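Local structure of ThiJ/PfpI domain protein (Brachyspira murdochii, 4HCJ) at residues A[16-22]-A[48-54]; A[39-45]-A[56-62]; A[70-76]-A[102-107]; A[109-115]-A[131-135]; A[149-154]-A[168-172]. The protein is of unknown function but belongs to the DJ-1/PfpI family, adopts its alpha-beta-alpha sandwich fold and binds magnesium ions in the crystal. All coordinates share one frame; numbering follows the deposited sequence. Where two conformers were deposited one is given.

Contact 1: A[16-22]-A[48-54]; sequences GQNFQDE and AQGKLGG
Asp21, in the first turn of helix 21-33, grips the type I beta turn from Gly50 to Gly53 that leaves edge strand 46-50 of the central sheet in this DJ-1/PfpI alpha-beta-alpha sandwich. Its two carboxylate oxygens divide the work. OD1 takes the amide of Gly54 nearly head-on at 2.9 Å, whereas OD2 accepts Leu52 N at 2.8 Å from above the carboxylate plane, 38° out of it. The buried carboxylate is therefore held by two backbone N-H groups. Lys51 lies on the exposed side. Its amide is bonded to Phe19 O at 2.9 Å, and its extended chain carries NZ to a water also bound by Gln20 NE2. The Phe19 ring lies against Gly50 with CA over one face, 3.6 Å from the ring centroid, a CH-pi contact; Gly50 has no side chain to hold the ring off. The ring's CG stands between the backbone N and the carbonyl carbon (chi1 68°), which swings the ring across to the strand. Before the corner at Asn18 the chain pairs in parallel with the strand: Gln49 N donates to Gly16 O, and Asn18 N returns a bond to Gln49 O at 2.8 Å.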
# COMPACT_ATOMS: atom_id res chain seq x y z
N GLY A 16 3.99 -10.65 -6.70
CA GLY A 16 4.30 -10.77 -8.11
C GLY A 16 3.25 -11.54 -8.88
O GLY A 16 3.13 -11.38 -10.09
N GLN A 17 2.50 -12.40 -8.22
CA GLN A 17 1.36 -13.02 -8.86
C GLN A 17 0.14 -12.84 -7.99
O GLN A 17 0.22 -12.88 -6.76
CB GLN A 17 1.60 -14.50 -9.12
CG GLN A 17 3.00 -14.82 -9.68
CD GLN A 17 3.28 -14.33 -11.11
OE1 GLN A 17 2.41 -13.82 -11.79
NE2 GLN A 17 4.52 -14.45 -11.53
N ASN A 18 -0.99 -12.61 -8.64
CA ASN A 18 -2.28 -12.50 -7.98
C ASN A 18 -2.44 -11.29 -7.08
O ASN A 18 -3.22 -11.32 -6.13
CB ASN A 18 -2.66 -13.79 -7.27
CG ASN A 18 -2.85 -14.92 -8.25
OD1 ASN A 18 -3.31 -14.70 -9.37
ND2 ASN A 18 -2.45 -16.11 -7.86
N PHE A 19 -1.75 -10.19 -7.41
CA PHE A 19 -2.10 -8.91 -6.82
C PHE A 19 -3.47 -8.47 -7.35
O PHE A 19 -3.94 -8.92 -8.40
CB PHE A 19 -1.02 -7.86 -7.08
CG PHE A 19 -0.89 -7.44 -8.54
CD1 PHE A 19 -1.67 -6.42 -9.06
CD2 PHE A 19 0.02 -8.07 -9.38
CE1 PHE A 19 -1.56 -6.02 -10.39
CE2 PHE A 19 0.14 -7.69 -10.72
CZ PHE A 19 -0.65 -6.67 -11.23
N GLN A 20 -4.11 -7.57 -6.61
CA GLN A 20 -5.44 -7.12 -6.98
C GLN A 20 -5.36 -6.07 -8.09
O GLN A 20 -4.94 -4.94 -7.84
CB GLN A 20 -6.17 -6.55 -5.76
CG GLN A 20 -7.65 -6.34 -5.99
CD GLN A 20 -8.41 -7.64 -6.08
OE1 GLN A 20 -8.30 -8.49 -5.19
NE2 GLN A 20 -9.14 -7.83 -7.18
N ASP A 21 -5.75 -6.45 -9.31
CA ASP A 21 -5.53 -5.58 -10.46
C ASP A 21 -6.06 -4.17 -10.25
O ASP A 21 -5.36 -3.20 -10.53
CB ASP A 21 -6.20 -6.16 -11.72
CG ASP A 21 -5.67 -7.52 -12.12
OD1 ASP A 21 -5.30 -7.69 -13.30
OD2 ASP A 21 -5.66 -8.42 -11.25
N GLU A 22 -7.30 -4.03 -9.79
CA GLU A 22 -7.91 -2.70 -9.77
C GLU A 22 -7.16 -1.79 -8.82
O GLU A 22 -6.99 -0.60 -9.07
CB GLU A 22 -9.36 -2.78 -9.30
CG GLU A 22 -10.25 -3.69 -10.12
CD GLU A 22 -10.39 -5.09 -9.53
OE1 GLU A 22 -9.39 -5.64 -9.00
OE2 GLU A 22 -11.51 -5.65 -9.59
N ALA A 48 5.11 -9.05 -13.32
CA ALA A 48 4.06 -9.41 -12.37
C ALA A 48 2.74 -9.62 -13.10
O ALA A 48 2.49 -9.00 -14.15
CB ALA A 48 3.89 -8.31 -11.35
N GLN A 49 1.88 -10.47 -12.56
CA GLN A 49 0.57 -10.70 -13.18
C GLN A 49 -0.52 -10.69 -12.11
O GLN A 49 -0.42 -11.38 -11.10
CB GLN A 49 0.53 -12.03 -13.93
CG GLN A 49 -0.79 -12.30 -14.60
CD GLN A 49 -0.78 -13.62 -15.34
OE1 GLN A 49 -0.11 -13.77 -16.35
NE2 GLN A 49 -1.52 -14.60 -14.82
N GLY A 50 -1.54 -9.88 -12.36
CA GLY A 50 -2.63 -9.72 -11.42
C GLY A 50 -3.56 -10.91 -11.42
O GLY A 50 -3.56 -11.73 -12.35
N LYS A 51 -4.37 -11.00 -10.38
CA LYS A 51 -5.43 -11.99 -10.32
C LYS A 51 -6.26 -12.05 -11.60
O LYS A 51 -6.62 -13.13 -12.05
CB LYS A 51 -6.36 -11.68 -9.14
CG LYS A 51 -7.56 -12.63 -9.12
CD LYS A 51 -8.59 -12.30 -8.09
CE LYS A 51 -9.87 -13.13 -8.30
NZ LYS A 51 -10.84 -12.92 -7.19
N LEU A 52 -6.54 -10.88 -12.18
CA LEU A 52 -7.42 -10.79 -13.34
C LEU A 52 -6.65 -10.75 -14.66
O LEU A 52 -7.25 -10.51 -15.71
CB LEU A 52 -8.36 -9.59 -13.23
CG LEU A 52 -9.20 -9.57 -11.95
CD1 LEU A 52 -10.01 -8.29 -11.87
CD2 LEU A 52 -10.09 -10.82 -11.85
N GLY A 53 -5.35 -11.03 -14.62
CA GLY A 53 -4.54 -11.18 -15.81
C GLY A 53 -3.75 -9.97 -16.25
O GLY A 53 -2.98 -10.05 -17.20
N GLY A 54 -3.90 -8.83 -15.56
CA GLY A 54 -3.16 -7.64 -15.96
C GLY A 54 -1.69 -7.69 -15.57
O GLY A 54 -1.34 -8.00 -14.43
O HOH W 1 -6.12 -15.62 -11.07
O HOH W 2 -10.92 -10.25 -6.89

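Contact 2: A[39-45]-A[56-62]; sequences KVSSTFI and TNIDLLF. With FMT (formic acid), chain F.
Ile58 is the bump of this contact, and Val40, Ser42 and Phe44 make the hollow that receives it. Its CD1 sits over one face of the Phe44 ring, 3.8 Å from the centroid and 17° off the normal, in a CH-pi contact. CG1 lies against Val40 CG1, and CG2 is turned toward the backbone of Ser42 and Phe44. The split follows from the first torsion: CG1 is anti to the carbonyl carbon (chi1 -61°), leaving CG2 anti to the backbone N. These segments are parallel neighbours in the central sheet of the sandwich, strands 37-42 and 55-61, the second interrupted at Asp59. There Val40 O receives two amides, Asp59 N at 2.8 Å and Leu60 N at 3.0 Å, while Asp59 OD2 turns back to take Val40 N through its anti lone pair. A formic acid molecule, probably from the crystallisation liquor, lies beside that carboxylate and Val40 CG2. Further along, the Phe62 ring lies flat under the Ser42 carbonyl, whose O is centred over one face. Ser41 OG, bonded to Tyr12 O, meets that ring at its edge, in plane. Ile45 CD1 fits against the Leu60-Leu61 peptide, 3.5 Å from Leu61 N.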
# COMPACT_ATOMS: atom_id res chain seq x y z
N LYS A 39 6.80 3.19 -8.89
CA LYS A 39 7.62 2.00 -9.08
C LYS A 39 6.95 0.86 -8.34
O LYS A 39 6.21 1.08 -7.37
CB LYS A 39 9.03 2.21 -8.54
CG LYS A 39 9.80 3.35 -9.20
CD LYS A 39 10.20 3.00 -10.61
CE LYS A 39 11.05 4.11 -11.22
NZ LYS A 39 12.12 4.52 -10.27
N VAL A 40 7.23 -0.36 -8.79
CA VAL A 40 6.75 -1.57 -8.13
C VAL A 40 7.92 -2.31 -7.51
O VAL A 40 8.93 -2.58 -8.19
CB VAL A 40 6.02 -2.50 -9.12
CG1 VAL A 40 5.72 -3.85 -8.50
CG2 VAL A 40 4.75 -1.85 -9.64
N SER A 41 7.77 -2.66 -6.23
CA SER A 41 8.67 -3.61 -5.57
C SER A 41 7.95 -4.92 -5.28
O SER A 41 6.75 -4.94 -4.95
CB SER A 41 9.31 -3.04 -4.30
OG SER A 41 8.39 -2.85 -3.24
N SER A 42 8.70 -6.00 -5.40
CA SER A 42 8.17 -7.33 -5.14
C SER A 42 9.34 -8.27 -4.86
O SER A 42 10.44 -7.84 -4.51
CB SER A 42 7.29 -7.81 -6.30
OG SER A 42 6.55 -8.97 -5.95
N THR A 43 9.10 -9.57 -5.02
CA THR A 43 10.06 -10.58 -4.62
C THR A 43 11.03 -10.98 -5.71
O THR A 43 11.98 -11.71 -5.44
CB THR A 43 9.33 -11.82 -4.11
OG1 THR A 43 8.38 -12.24 -5.10
CG2 THR A 43 8.60 -11.56 -2.79
N PHE A 44 10.82 -10.51 -6.94
CA PHE A 44 11.73 -10.80 -8.05
C PHE A 44 11.65 -9.65 -9.04
O PHE A 44 10.65 -8.93 -9.05
CB PHE A 44 11.39 -12.14 -8.73
CG PHE A 44 10.06 -12.15 -9.46
CD1 PHE A 44 9.99 -11.88 -10.82
CD2 PHE A 44 8.89 -12.42 -8.77
CE1 PHE A 44 8.77 -11.90 -11.48
CE2 PHE A 44 7.66 -12.43 -9.42
CZ PHE A 44 7.60 -12.17 -10.78
N ILE A 45 12.67 -9.51 -9.88
CA ILE A 45 12.66 -8.52 -10.95
C ILE A 45 12.12 -9.20 -12.20
O ILE A 45 12.72 -10.17 -12.71
CB ILE A 45 14.08 -7.97 -11.24
CG1 ILE A 45 14.67 -7.31 -9.98
CG2 ILE A 45 14.04 -7.00 -12.42
CD1 ILE A 45 13.85 -6.20 -9.46
N THR A 56 2.35 -6.11 -15.27
CA THR A 56 3.17 -4.93 -15.10
C THR A 56 4.57 -5.37 -14.71
O THR A 56 4.75 -6.46 -14.17
CB THR A 56 2.55 -3.95 -14.06
OG1 THR A 56 3.16 -2.67 -14.22
CG2 THR A 56 2.76 -4.45 -12.62
N ASN A 57 5.59 -4.58 -14.99
CA ASN A 57 6.91 -5.03 -14.55
C ASN A 57 7.26 -4.53 -13.15
O ASN A 57 6.86 -3.45 -12.72
CB ASN A 57 8.02 -4.71 -15.57
CG ASN A 57 7.96 -5.60 -16.83
OD1 ASN A 57 7.37 -6.69 -16.85
ND2 ASN A 57 8.60 -5.14 -17.89
N ILE A 58 8.00 -5.37 -12.45
CA ILE A 58 8.52 -5.11 -11.12
C ILE A 58 9.87 -4.43 -11.29
O ILE A 58 10.79 -4.99 -11.91
CB ILE A 58 8.68 -6.41 -10.32
CG1 ILE A 58 7.33 -7.10 -10.14
CG2 ILE A 58 9.35 -6.12 -8.99
CD1 ILE A 58 7.44 -8.61 -9.97
N ASP A 59 9.99 -3.22 -10.74
CA ASP A 59 11.20 -2.41 -10.86
C ASP A 59 12.29 -2.77 -9.86
O ASP A 59 13.49 -2.63 -10.18
CB ASP A 59 10.85 -0.94 -10.68
CG ASP A 59 9.81 -0.47 -11.67
OD1 ASP A 59 10.16 -0.36 -12.86
OD2 ASP A 59 8.65 -0.26 -11.28
N LEU A 60 11.88 -3.16 -8.66
CA LEU A 60 12.78 -3.27 -7.51
C LEU A 60 12.46 -4.51 -6.69
O LEU A 60 11.29 -4.86 -6.52
CB LEU A 60 12.54 -2.07 -6.56
CG LEU A 60 12.96 -0.70 -7.11
CD1 LEU A 60 12.31 0.42 -6.31
CD2 LEU A 60 14.47 -0.54 -7.07
N LEU A 61 13.49 -5.12 -6.13
CA LEU A 61 13.29 -6.06 -5.04
C LEU A 61 12.98 -5.26 -3.78
O LEU A 61 13.43 -4.12 -3.64
CB LEU A 61 14.56 -6.85 -4.77
CG LEU A 61 15.08 -7.66 -5.96
CD1 LEU A 61 16.44 -8.22 -5.62
CD2 LEU A 61 14.11 -8.78 -6.31
N PHE A 62 12.26 -5.86 -2.82
CA PHE A 62 12.09 -5.20 -1.52
C PHE A 62 13.45 -4.75 -0.98
O PHE A 62 13.59 -3.64 -0.42
CB PHE A 62 11.43 -6.13 -0.50
CG PHE A 62 10.06 -6.63 -0.89
CD1 PHE A 62 9.15 -5.82 -1.55
CD2 PHE A 62 9.70 -7.94 -0.61
CE1 PHE A 62 7.90 -6.30 -1.90
CE2 PHE A 62 8.45 -8.42 -0.96
CZ PHE A 62 7.56 -7.61 -1.61
C FMT F . 6.19 -0.68 -12.84
O1 FMT F . 6.44 0.52 -12.60
O2 FMT F . 5.86 -1.22 -13.92

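Contact 3: A[70-76]-A[102-107]; sequences FDAVVFV and KIVAGI
A beta-alpha-beta crossover, running from strand 72-75 through helix 88-99 to strand 103-107, brings these two strands side by side as neighbours within the parallel part of the sheet. Their short axes come within 4.5 Å of each other, at 17° between directions. Backbone bonds pass back and forth in the regular parallel pattern: Asp71 O takes Ile103 N, Ile103 O takes Val73 N, Val73 O takes Ala105 N, Ala105 O takes Phe75 N and Phe75 O takes Ile107 N. The side chains divide between two layers. On one face Ala72 CB meets Ile103 CB at 3.7 Å and Val74 CG2 lies 4.2 Å from Ala105 CB; helix 162-174 covers this side, with Phe165 on Val74 and Ala105. On the other face Val73 and Val104 run alongside each other, their CG1 atoms 4.0 Å apart. Phe75 crosses Val104 obliquely and presents its ring edge, CE2 being 4.0 Å from Val104 CG1. Phe97 and Ala94 of helix 88-99 lie over this second layer, so the crossover helix packs on the pair it joins. At the entry to the strands Lys102 bends at chi2 (-68°) and again near its end, reaching the loop before strand 72-75. Its NZ, which also bonds to Ala67 O, meets Phe70 O at 2.8 Å, nearly in line with the carbonyl.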
# COMPACT_ATOMS: atom_id res chain seq x y z
N PHE A 70 11.39 8.00 -2.26
CA PHE A 70 9.92 7.96 -2.36
C PHE A 70 9.25 8.84 -1.32
O PHE A 70 9.79 9.05 -0.24
CB PHE A 70 9.43 6.52 -2.18
CG PHE A 70 9.93 5.58 -3.24
CD1 PHE A 70 9.32 5.55 -4.47
CD2 PHE A 70 11.01 4.73 -2.99
CE1 PHE A 70 9.76 4.70 -5.47
CE2 PHE A 70 11.46 3.87 -3.99
CZ PHE A 70 10.84 3.86 -5.23
N ASP A 71 8.05 9.32 -1.65
CA ASP A 71 7.24 10.08 -0.70
C ASP A 71 6.24 9.19 0.06
O ASP A 71 5.74 9.58 1.11
CB ASP A 71 6.44 11.17 -1.42
CG ASP A 71 7.32 12.19 -2.11
OD1 ASP A 71 8.49 12.38 -1.70
OD2 ASP A 71 6.81 12.81 -3.06
N ALA A 72 5.92 8.03 -0.50
CA ALA A 72 4.88 7.15 0.03
C ALA A 72 5.17 5.74 -0.40
O ALA A 72 5.78 5.51 -1.47
CB ALA A 72 3.52 7.56 -0.51
N VAL A 73 4.68 4.80 0.39
CA VAL A 73 4.59 3.40 0.02
C VAL A 73 3.12 3.00 0.04
O VAL A 73 2.36 3.45 0.90
CB VAL A 73 5.47 2.50 0.93
CG1 VAL A 73 5.02 2.57 2.40
CG2 VAL A 73 5.46 1.06 0.45
N VAL A 74 2.74 2.18 -0.94
CA VAL A 74 1.38 1.68 -1.09
C VAL A 74 1.40 0.16 -1.12
O VAL A 74 1.99 -0.45 -2.05
CB VAL A 74 0.74 2.21 -2.38
CG1 VAL A 74 -0.62 1.56 -2.63
CG2 VAL A 74 0.63 3.74 -2.34
N PHE A 75 0.77 -0.46 -0.13
CA PHE A 75 0.64 -1.92 -0.04
C PHE A 75 -0.65 -2.35 -0.73
O PHE A 75 -1.75 -2.05 -0.26
CB PHE A 75 0.65 -2.35 1.44
CG PHE A 75 1.96 -2.10 2.12
CD1 PHE A 75 2.98 -3.05 2.08
CD2 PHE A 75 2.19 -0.91 2.81
CE1 PHE A 75 4.20 -2.81 2.68
CE2 PHE A 75 3.42 -0.68 3.42
CZ PHE A 75 4.43 -1.63 3.34
N VAL A 76 -0.50 -3.04 -1.85
CA VAL A 76 -1.62 -3.53 -2.63
C VAL A 76 -2.01 -4.93 -2.16
O VAL A 76 -1.14 -5.72 -1.77
CB VAL A 76 -1.25 -3.53 -4.15
CG1 VAL A 76 -2.23 -4.33 -5.00
CG2 VAL A 76 -1.15 -2.09 -4.66
N LYS A 102 7.30 9.27 6.09
CA LYS A 102 6.65 9.16 4.79
C LYS A 102 5.20 8.72 4.95
O LYS A 102 4.75 8.34 6.04
CB LYS A 102 7.34 8.11 3.92
CG LYS A 102 8.84 8.25 3.79
CD LYS A 102 9.26 9.47 3.04
CE LYS A 102 10.78 9.53 3.01
NZ LYS A 102 11.31 10.12 1.79
N ILE A 103 4.46 8.79 3.86
CA ILE A 103 3.09 8.28 3.85
C ILE A 103 3.13 6.75 3.72
O ILE A 103 3.89 6.20 2.90
CB ILE A 103 2.27 8.93 2.72
CG1 ILE A 103 2.16 10.46 2.92
CG2 ILE A 103 0.91 8.24 2.52
CD1 ILE A 103 2.13 11.02 4.32
N VAL A 104 2.33 6.09 4.54
CA VAL A 104 2.23 4.64 4.52
C VAL A 104 0.77 4.31 4.24
O VAL A 104 -0.11 4.61 5.07
CB VAL A 104 2.71 4.00 5.84
CG1 VAL A 104 2.76 2.49 5.69
CG2 VAL A 104 4.08 4.55 6.24
N ALA A 105 0.52 3.71 3.08
CA ALA A 105 -0.84 3.51 2.63
C ALA A 105 -1.06 2.05 2.27
O ALA A 105 -0.16 1.40 1.74
CB ALA A 105 -1.13 4.41 1.42
N GLY A 106 -2.25 1.54 2.54
CA GLY A 106 -2.59 0.18 2.16
C GLY A 106 -4.04 0.09 1.74
O GLY A 106 -4.90 0.81 2.27
N ILE A 107 -4.31 -0.84 0.84
CA ILE A 107 -5.65 -1.06 0.35
C ILE A 107 -5.97 -2.53 0.35
O ILE A 107 -5.14 -3.38 0.01
CB ILE A 107 -5.86 -0.40 -1.05
CG1 ILE A 107 -7.28 -0.64 -1.57
CG2 ILE A 107 -4.79 -0.82 -2.06
CD1 ILE A 107 -7.69 0.27 -2.72

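Contact 4: A[109-115]-A[131-135]; sequences SGVVIMA and DESHV
This is a buried contact between two short helices, 110-116 and 132-137, on one flank of the sheet: small aliphatic side chains mesh along it, and one polar bond closes its end. Helix 110-116 follows strand 103-107 through the sharp turn that probably corresponds to the nucleophile elbow of DJ-1/PfpI relatives, and His134 lies near His137. Val112 is the central piece, its CG2 3.7 Å from Asp131 CB and its CG1 3.8 Å from His134 CB. With CG1 anti to the backbone N (chi1 178°), the two methyls rest on Asp131 at the N-cap and on His134 in the first turn. Val135 CG2 meets Val112 CG2 at 4.1 Å and Val111 CG1 at 4.2 Å, while Ala115 CB rests on Val135 CA. Trp85, from a loop, touches Val112 and Asp131 and meets the His134 ring at planes about 55° apart. Ser109 OG donates at 2.9 Å to Asp131 OD2, which accepts through its syn lone pair; a water donates to Asp131 OD1. The Asp131 side chain makes no capping bond. One donor reaches each oxygen, so both polar ends of this buried carboxylate are satisfied and its rotation is fixed.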
# COMPACT_ATOMS: atom_id res chain seq x y z
N SER A 109 -6.29 -6.24 1.16
CA SER A 109 -5.42 -7.13 1.92
C SER A 109 -4.03 -6.55 2.22
O SER A 109 -3.35 -7.04 3.11
CB SER A 109 -5.31 -8.48 1.24
OG SER A 109 -6.57 -9.13 1.27
N GLY A 110 -3.62 -5.50 1.50
CA GLY A 110 -2.37 -4.85 1.85
C GLY A 110 -2.34 -4.29 3.26
O GLY A 110 -1.27 -4.20 3.88
N VAL A 111 -3.50 -3.92 3.80
CA VAL A 111 -3.57 -3.35 5.14
C VAL A 111 -3.06 -4.35 6.18
O VAL A 111 -2.52 -3.95 7.21
CB VAL A 111 -5.01 -2.88 5.47
CG1 VAL A 111 -5.11 -2.33 6.89
CG2 VAL A 111 -5.45 -1.81 4.47
N VAL A 112 -3.23 -5.66 5.94
CA VAL A 112 -2.78 -6.66 6.89
C VAL A 112 -1.27 -6.63 7.11
O VAL A 112 -0.80 -6.88 8.22
CB VAL A 112 -3.29 -8.06 6.53
CG1 VAL A 112 -2.76 -9.11 7.50
CG2 VAL A 112 -4.81 -8.07 6.49
N ILE A 113 -0.49 -6.31 6.07
CA ILE A 113 0.95 -6.18 6.25
C ILE A 113 1.25 -5.10 7.29
O ILE A 113 2.09 -5.26 8.17
CB ILE A 113 1.66 -5.86 4.93
CG1 ILE A 113 1.51 -7.04 3.96
CG2 ILE A 113 3.13 -5.51 5.15
CD1 ILE A 113 1.93 -6.72 2.52
N MSE A 114 0.58 -3.96 7.14
CA MSE A 114 0.75 -2.85 8.08
C MSE A 114 0.32 -3.23 9.51
O MSE A 114 1.02 -2.90 10.49
CB MSE A 114 -0.02 -1.64 7.56
CG MSE A 114 0.56 -1.11 6.24
SE MSE A 114 -0.66 -0.01 5.19
CE MSE A 114 -0.98 1.46 6.43
N ALA A 115 -0.81 -3.93 9.62
CA ALA A 115 -1.27 -4.37 10.92
C ALA A 115 -0.24 -5.30 11.57
O ALA A 115 0.10 -5.15 12.75
CB ALA A 115 -2.60 -5.08 10.78
N ASP A 131 -10.76 -9.54 6.25
CA ASP A 131 -9.49 -9.49 6.95
C ASP A 131 -9.59 -8.81 8.33
O ASP A 131 -8.56 -8.56 8.96
CB ASP A 131 -8.45 -8.71 6.13
CG ASP A 131 -8.10 -9.36 4.79
OD1 ASP A 131 -8.33 -10.58 4.63
OD2 ASP A 131 -7.55 -8.63 3.92
N GLU A 132 -10.79 -8.52 8.79
CA GLU A 132 -10.90 -7.74 10.02
C GLU A 132 -10.32 -8.47 11.26
O GLU A 132 -9.88 -7.80 12.20
CB GLU A 132 -12.35 -7.25 10.18
CG GLU A 132 -12.79 -6.24 9.06
CD GLU A 132 -14.20 -5.67 9.22
OE1 GLU A 132 -14.82 -5.88 10.25
OE2 GLU A 132 -14.69 -5.01 8.28
N SER A 133 -10.28 -9.80 11.27
CA SER A 133 -9.62 -10.52 12.35
C SER A 133 -8.16 -10.07 12.51
O SER A 133 -7.71 -9.74 13.61
CB SER A 133 -9.69 -12.02 12.09
OG SER A 133 -9.04 -12.35 10.88
N HIS A 134 -7.43 -10.07 11.39
CA HIS A 134 -6.01 -9.75 11.44
C HIS A 134 -5.77 -8.32 11.83
O HIS A 134 -4.82 -7.99 12.56
CB HIS A 134 -5.36 -9.99 10.08
CG HIS A 134 -5.66 -11.33 9.51
ND1 HIS A 134 -5.00 -12.47 9.92
CD2 HIS A 134 -6.54 -11.72 8.56
CE1 HIS A 134 -5.48 -13.50 9.26
NE2 HIS A 134 -6.42 -13.08 8.43
N VAL A 135 -6.62 -7.43 11.32
CA VAL A 135 -6.45 -6.02 11.56
C VAL A 135 -6.79 -5.67 13.02
O VAL A 135 -6.04 -4.92 13.67
CB VAL A 135 -7.24 -5.22 10.51
CG1 VAL A 135 -7.17 -3.72 10.79
CG2 VAL A 135 -6.64 -5.51 9.11
O HOH W 3 -8.09 -11.83 2.42

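Contact 5: A[149-154]-A[168-172]; sequences VSGNIV and AVVGV
Val154 overlaps the helix with both of its methyls: CG1 lies 3.9 Å from Val169 CG2, and CG2 meets Val172 CG2 tip to tip at 4.2 Å. The branches are spread this way because CG1 is anti to the backbone N (chi1 -177°), leaving CG2 anti to the carbonyl carbon. Beside it, one strand further out, Val149 sends CG1 to the same Val172 methyl at 3.8 Å, also tip to tip, while its CG2 reaches Ala168 CB at 4.1 Å. Val172 CG2 is thus held between two valines from adjacent strands. No hydrogen bond crosses the contact; it is an aliphatic surface against an aliphatic surface, joining a beta hairpin to a helix in the alpha-beta-alpha sandwich. The hairpin is closed by a type II' turn from Ser150 to Ile153, in which Ser150 N bonds to Ile153 O at 2.8 Å and Ile153 N returns to Ser150 O. Gly151 takes the positive phi (64°) that this turn requires. Along the helix Ala168 and Val172 are one turn apart and face the hairpin together, with Val169 beside them. Strand 147-150 forms the outer edge of the sheet and 153-156 lies next to 103-107; helix 162-174 packs over all three, Val172 reaching Ile103 and Val169 reaching Ala105, while helix 21-33 flanks it through Phe31.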
# COMPACT_ATOMS: atom_id res chain seq x y z
N VAL A 149 -8.04 8.36 6.43
CA VAL A 149 -6.77 9.06 6.55
C VAL A 149 -6.52 9.34 8.03
O VAL A 149 -7.32 10.02 8.68
CB VAL A 149 -6.78 10.40 5.77
CG1 VAL A 149 -5.50 11.19 6.03
CG2 VAL A 149 -6.99 10.15 4.28
N SER A 150 -5.41 8.82 8.55
CA SER A 150 -5.02 9.01 9.95
C SER A 150 -3.59 9.52 9.97
O SER A 150 -2.63 8.75 10.05
CB SER A 150 -5.15 7.69 10.72
OG SER A 150 -6.52 7.32 10.75
N GLY A 151 -3.43 10.84 9.85
CA GLY A 151 -2.11 11.42 9.73
C GLY A 151 -1.43 10.97 8.46
O GLY A 151 -1.96 11.17 7.36
N ASN A 152 -0.26 10.34 8.60
CA ASN A 152 0.49 9.84 7.45
C ASN A 152 0.07 8.43 7.02
O ASN A 152 0.64 7.90 6.08
CB ASN A 152 1.98 9.83 7.75
CG ASN A 152 2.58 11.21 7.83
OD1 ASN A 152 1.92 12.20 7.54
ND2 ASN A 152 3.83 11.27 8.21
N ILE A 153 -0.89 7.83 7.72
CA ILE A 153 -1.37 6.50 7.40
C ILE A 153 -2.69 6.62 6.64
O ILE A 153 -3.60 7.32 7.08
CB ILE A 153 -1.53 5.66 8.70
CG1 ILE A 153 -0.16 5.41 9.34
CG2 ILE A 153 -2.28 4.35 8.43
CD1 ILE A 153 -0.21 4.81 10.72
N VAL A 154 -2.79 5.93 5.51
CA VAL A 154 -4.01 5.94 4.72
C VAL A 154 -4.39 4.50 4.41
O VAL A 154 -3.55 3.72 3.95
CB VAL A 154 -3.85 6.72 3.38
CG1 VAL A 154 -5.17 6.76 2.64
CG2 VAL A 154 -3.33 8.13 3.65
N ALA A 168 -7.32 10.11 -2.07
CA ALA A 168 -6.98 10.48 -0.69
C ALA A 168 -5.47 10.55 -0.47
O ALA A 168 -4.97 11.46 0.17
CB ALA A 168 -7.63 9.52 0.30
N VAL A 169 -4.74 9.58 -1.03
CA VAL A 169 -3.28 9.59 -0.94
C VAL A 169 -2.70 10.83 -1.63
O VAL A 169 -1.82 11.50 -1.08
CB VAL A 169 -2.68 8.28 -1.50
CG1 VAL A 169 -1.17 8.37 -1.62
CG2 VAL A 169 -3.09 7.10 -0.62
N VAL A 170 -3.19 11.14 -2.84
CA VAL A 170 -2.74 12.35 -3.54
C VAL A 170 -3.02 13.60 -2.69
O VAL A 170 -2.17 14.49 -2.62
CB VAL A 170 -3.40 12.45 -4.93
CG1 VAL A 170 -3.18 13.85 -5.53
CG2 VAL A 170 -2.85 11.37 -5.86
N GLY A 171 -4.19 13.67 -2.05
CA GLY A 171 -4.50 14.80 -1.20
C GLY A 171 -3.49 14.98 -0.07
O GLY A 171 -3.05 16.09 0.22
N VAL A 172 -3.11 13.89 0.58
CA VAL A 172 -2.10 13.97 1.63
C VAL A 172 -0.75 14.41 1.06
O VAL A 172 -0.11 15.31 1.59
CB VAL A 172 -1.98 12.63 2.39
CG1 VAL A 172 -0.87 12.71 3.40
CG2 VAL A 172 -3.30 12.25 3.07

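In the fold
Contacts 1, 2, 3 and 5 reach the same central sheet. Contacts 1 and 2 share its 46-50/55-61 edge, their centres 13 Å apart, Ala48 N probably bonding to Thr56 O. Contact 3 touches contact 5, 9 Å away between centres, through Gly106 N and Val154 O, probably a hydrogen bond at 2.9 Å. Contact 4 packs on contact 3, the selenium of Met114 lying 3.5 Å from Gly106 N. It is also close to a magnesium site: the His134 side chain is about 5 Å from that of His137, which binds magnesium in a crystal structure of this protein though not in this chain's model. Contacts 1 and 5 lie on opposite sides of the chain's centre, 25 Å apart.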